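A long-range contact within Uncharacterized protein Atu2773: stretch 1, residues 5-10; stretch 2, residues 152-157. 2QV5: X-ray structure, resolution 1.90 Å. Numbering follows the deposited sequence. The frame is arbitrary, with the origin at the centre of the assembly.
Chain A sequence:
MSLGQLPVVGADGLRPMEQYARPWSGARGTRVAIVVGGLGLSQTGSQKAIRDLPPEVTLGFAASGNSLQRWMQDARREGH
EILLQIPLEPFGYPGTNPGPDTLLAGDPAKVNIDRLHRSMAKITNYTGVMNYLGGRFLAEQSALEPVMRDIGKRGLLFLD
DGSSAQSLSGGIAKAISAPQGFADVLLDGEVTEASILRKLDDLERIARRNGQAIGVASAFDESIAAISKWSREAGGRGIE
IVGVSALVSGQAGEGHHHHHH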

ATOM      1  N   GLN A   5      -4.075 -19.129   2.539  1.00 21.04           N
ATOM      2  CA  GLN A   5      -2.719 -19.559   2.320  1.00 23.90           C
ATOM      3  C   GLN A   5      -1.810 -18.357   2.183  1.00 23.35           C
ATOM      4  O   GLN A   5      -2.273 -17.296   1.913  1.00 27.40           O
ATOM      5  N   LEU A   6      -0.529 -18.540   2.307  1.00 11.97           N
ATOM      6  CA  LEU A   6       0.427 -17.459   2.130  1.00 19.62           C
ATOM      7  C   LEU A   6       0.759 -17.328   0.642  1.00 23.29           C
ATOM      8  O   LEU A   6       0.770 -18.334  -0.075  1.00 20.51           O
ATOM      9  N   PRO A   7       1.010 -16.087   0.170  1.00 18.34           N
ATOM     10  CA  PRO A   7       1.474 -15.955  -1.208  1.00 14.99           C
ATOM     11  C   PRO A   7       2.866 -16.569  -1.394  1.00 14.86           C
ATOM     12  O   PRO A   7       3.717 -16.497  -0.505  1.00 13.05           O
ATOM     13  N   VAL A   8       3.051 -17.214  -2.537  1.00 18.48           N
ATOM     14  CA  VAL A   8       4.322 -17.789  -2.934  1.00 23.48           C
ATOM     15  C   VAL A   8       4.529 -17.524  -4.418  1.00 23.34           C
ATOM     16  O   VAL A   8       3.571 -17.299  -5.161  1.00 19.24           O
ATOM     17  N   VAL A   9       5.788 -17.535  -4.832  1.00 23.52           N
ATOM     18  CA  VAL A   9       6.144 -17.538  -6.241  1.00 21.86           C
ATOM     19  C   VAL A   9       5.773 -18.921  -6.766  1.00 20.83           C
ATOM     20  O   VAL A   9       6.081 -19.929  -6.118  1.00 17.17           O
ATOM     21  N   GLY A  10       5.085 -18.965  -7.910  1.00 18.60           N
ATOM     22  CA  GLY A  10       4.710 -20.224  -8.552  1.00 25.25           C
ATOM     23  C   GLY A  10       5.879 -21.065  -9.044  1.00 25.24           C
ATOM     24  O   GLY A  10       7.032 -20.614  -9.054  1.00 21.21           O
ATOM     25  N   GLY A 152      10.049 -10.351   0.258  1.00 14.34           N
ATOM     26  CA  GLY A 152      10.787 -10.370  -0.996  1.00 17.78           C
ATOM     27  C   GLY A 152      10.775 -11.726  -1.683  1.00 18.08           C
ATOM     28  O   GLY A 152      10.560 -11.806  -2.895  1.00 16.87           O
ATOM     29  N   LYS A 153      10.943 -12.793  -0.900  1.00 21.27           N
ATOM     30  CA  LYS A 153      11.034 -14.153  -1.442  1.00 23.80           C
ATOM     31  C   LYS A 153       9.699 -14.702  -1.959  1.00 19.94           C
ATOM     32  O   LYS A 153       9.684 -15.638  -2.757  1.00 18.81           O
ATOM     33  N   ARG A 154       8.594 -14.105  -1.507  1.00 15.05           N
ATOM     34  CA  ARG A 154       7.245 -14.522  -1.899  1.00 14.21           C
ATOM     35  C   ARG A 154       6.741 -13.781  -3.116  1.00 11.53           C
ATOM     36  O   ARG A 154       5.575 -13.920  -3.486  1.00 11.52           O
ATOM     37  N   GLY A 155       7.610 -12.991  -3.731  1.00 12.80           N
ATOM     38  CA  GLY A 155       7.264 -12.317  -4.973  1.00 11.90           C
ATOM     39  C   GLY A 155       6.345 -11.124  -4.781  1.00 12.97           C
ATOM     40  O   GLY A 155       5.609 -10.749  -5.698  1.00 15.01           O
ATOM     41  N   LEU A 156       6.387 -10.530  -3.594  1.00  9.75           N
ATOM     42  CA  LEU A 156       5.575  -9.371  -3.268  1.00  9.45           C
ATOM     43  C   LEU A 156       6.431  -8.106  -3.269  1.00 12.45           C
ATOM     44  O   LEU A 156       7.633  -8.152  -2.959  1.00 17.33           O
ATOM     45  N   LEU A 157       5.803  -6.978  -3.600  1.00 12.12           N
ATOM     46  CA  LEU A 157       6.463  -5.679  -3.509  1.00 11.01           C
ATOM     47  C   LEU A 157       6.251  -5.111  -2.121  1.00  9.87           C
ATOM     48  O   LEU A 157       5.311  -5.502  -1.443  1.00 12.42           O
TER

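R154 covers the most surface of any residue in this contact, with P7 and V9 next in the surface they cover. Residues that touch are at least 144 apart in sequence, and the two stretches bury 317 Å² between them. The nearest CA atoms are V8 CA and R154 CA, 4.5 Å apart.

The CA-to-CB bond of R154 points sideways, but the end of the side chain comes nearer to stretch 1. Chi1 is m, and chi2 and chi3 are both t, so the chain is extended and brings its guanidinium alongside L6, P7 and V8. R154 NH1 donates a hydrogen bond to P7 O at 3.1 Å. The N-H...O angle is 170°, so the bond is nearly straight. This carbonyl lies at the guanidinium edge, near its plane, where the N-H groups point. L6 points toward stretch 2 with chi1 m and chi2 t, and its CD1 lies over one face of the guanidinium. L6 CB is 3.6 Å from R154 NH1. V8 points away, yet its CG1 still comes within 3.8 Å of R154 NH1. R154 NE and NH2 form hydrogen bonds elsewhere in the structure.

P7 points toward stretch 2, its ring in a C-gamma endo pucker. P7 CG meets L156 CD1 at 3.9 Å, an apolar contact. L156 is m at chi1 and t at chi2.

V9 points sideways with chi1 t. V9 CG2 packs on backbone, 3.5 Å from K153 O and 3.6 Å from G155 N. G155 has positive phi, which by itself favours glycine. An ideal CB on G155 would also clash with V9 CG2, at 3.0 Å.

One water bridges the two backbones. Water 1 O accepts a hydrogen bond from V9 N at 3.0 Å and donates one to K153 O at 2.9 Å.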

ATOM      1  CB  GLN A   5      -2.663 -20.377   1.034  1.00 26.70           C
ATOM      2  CG  GLN A   5      -3.492 -21.610   1.111  1.00 29.37           C
ATOM      3  CD  GLN A   5      -3.058 -22.510   2.241  1.00 34.93           C
ATOM      4  OE1 GLN A   5      -1.899 -22.844   2.364  1.00 35.02           O
ATOM      5  NE2 GLN A   5      -3.991 -22.907   3.049  1.00 31.74           N
ATOM      6  CB  LEU A   6       1.694 -17.735   2.937  1.00 16.67           C
ATOM      7  CG  LEU A   6       1.553 -18.000   4.438  1.00 18.50           C
ATOM      8  CD1 LEU A   6       2.932 -18.297   5.008  1.00 13.30           C
ATOM      9  CD2 LEU A   6       0.929 -16.818   5.142  1.00 19.36           C
ATOM     10  CB  PRO A   7       1.484 -14.438  -1.470  1.00 13.82           C
ATOM     11  CG  PRO A   7       1.158 -13.772  -0.190  1.00 18.30           C
ATOM     12  CD  PRO A   7       0.874 -14.798   0.868  1.00 14.74           C
ATOM     13  CB  VAL A   8       4.409 -19.336  -2.672  1.00 25.54           C
ATOM     14  CG1 VAL A   8       4.806 -19.631  -1.239  1.00 29.06           C
ATOM     15  CG2 VAL A   8       3.119 -20.050  -3.046  1.00 24.64           C
ATOM     16  CB  VAL A   9       7.648 -17.274  -6.412  1.00 20.95           C
ATOM     17  CG1 VAL A   9       8.051 -17.300  -7.869  1.00 16.17           C
ATOM     18  CG2 VAL A   9       8.019 -15.944  -5.790  1.00 23.69           C
ATOM     19  CB  LYS A 153      11.649 -15.112  -0.412  1.00 18.82           C
ATOM     20  CG  LYS A 153      10.633 -15.796   0.494  1.00 31.65           C
ATOM     21  CD  LYS A 153      11.287 -16.592   1.607  1.00 36.02           C
ATOM     22  CE  LYS A 153      10.237 -17.101   2.577  1.00 44.66           C
ATOM     23  NZ  LYS A 153      10.830 -17.291   3.932  1.00 46.91           N
ATOM     24  CB  ARG A 154       6.267 -14.291  -0.756  1.00 12.55           C
ATOM     25  CG  ARG A 154       6.609 -15.134   0.425  1.00 13.56           C
ATOM     26  CD  ARG A 154       5.689 -14.867   1.593  1.00 25.76           C
ATOM     27  NE  ARG A 154       6.160 -15.671   2.705  1.00 27.50           N
ATOM     28  CZ  ARG A 154       5.906 -16.963   2.864  1.00 26.66           C
ATOM     29  NH1 ARG A 154       5.146 -17.637   1.999  1.00 15.54           N
ATOM     30  NH2 ARG A 154       6.414 -17.588   3.907  1.00 22.88           N
ATOM     31  CB  LEU A 156       4.947  -9.531  -1.871  1.00  8.55           C
ATOM     32  CG  LEU A 156       3.994 -10.698  -1.603  1.00 10.61           C
ATOM     33  CD1 LEU A 156       3.914 -11.009  -0.102  1.00 13.44           C
ATOM     34  CD2 LEU A 156       2.616 -10.376  -2.165  1.00  9.71           C
ATOM     35  CB  LEU A 157       5.905  -4.713  -4.561  1.00 10.32           C
ATOM     36  CG  LEU A 157       4.454  -4.213  -4.483  1.00 15.08           C
ATOM     37  CD1 LEU A 157       4.301  -2.965  -3.616  1.00 10.47           C
ATOM     38  CD2 LEU A 157       4.047  -3.890  -5.883  1.00  8.98           C
TER
HETATM   39  O   HOH W   1       7.833 -17.904  -2.662  1.00 20.96           O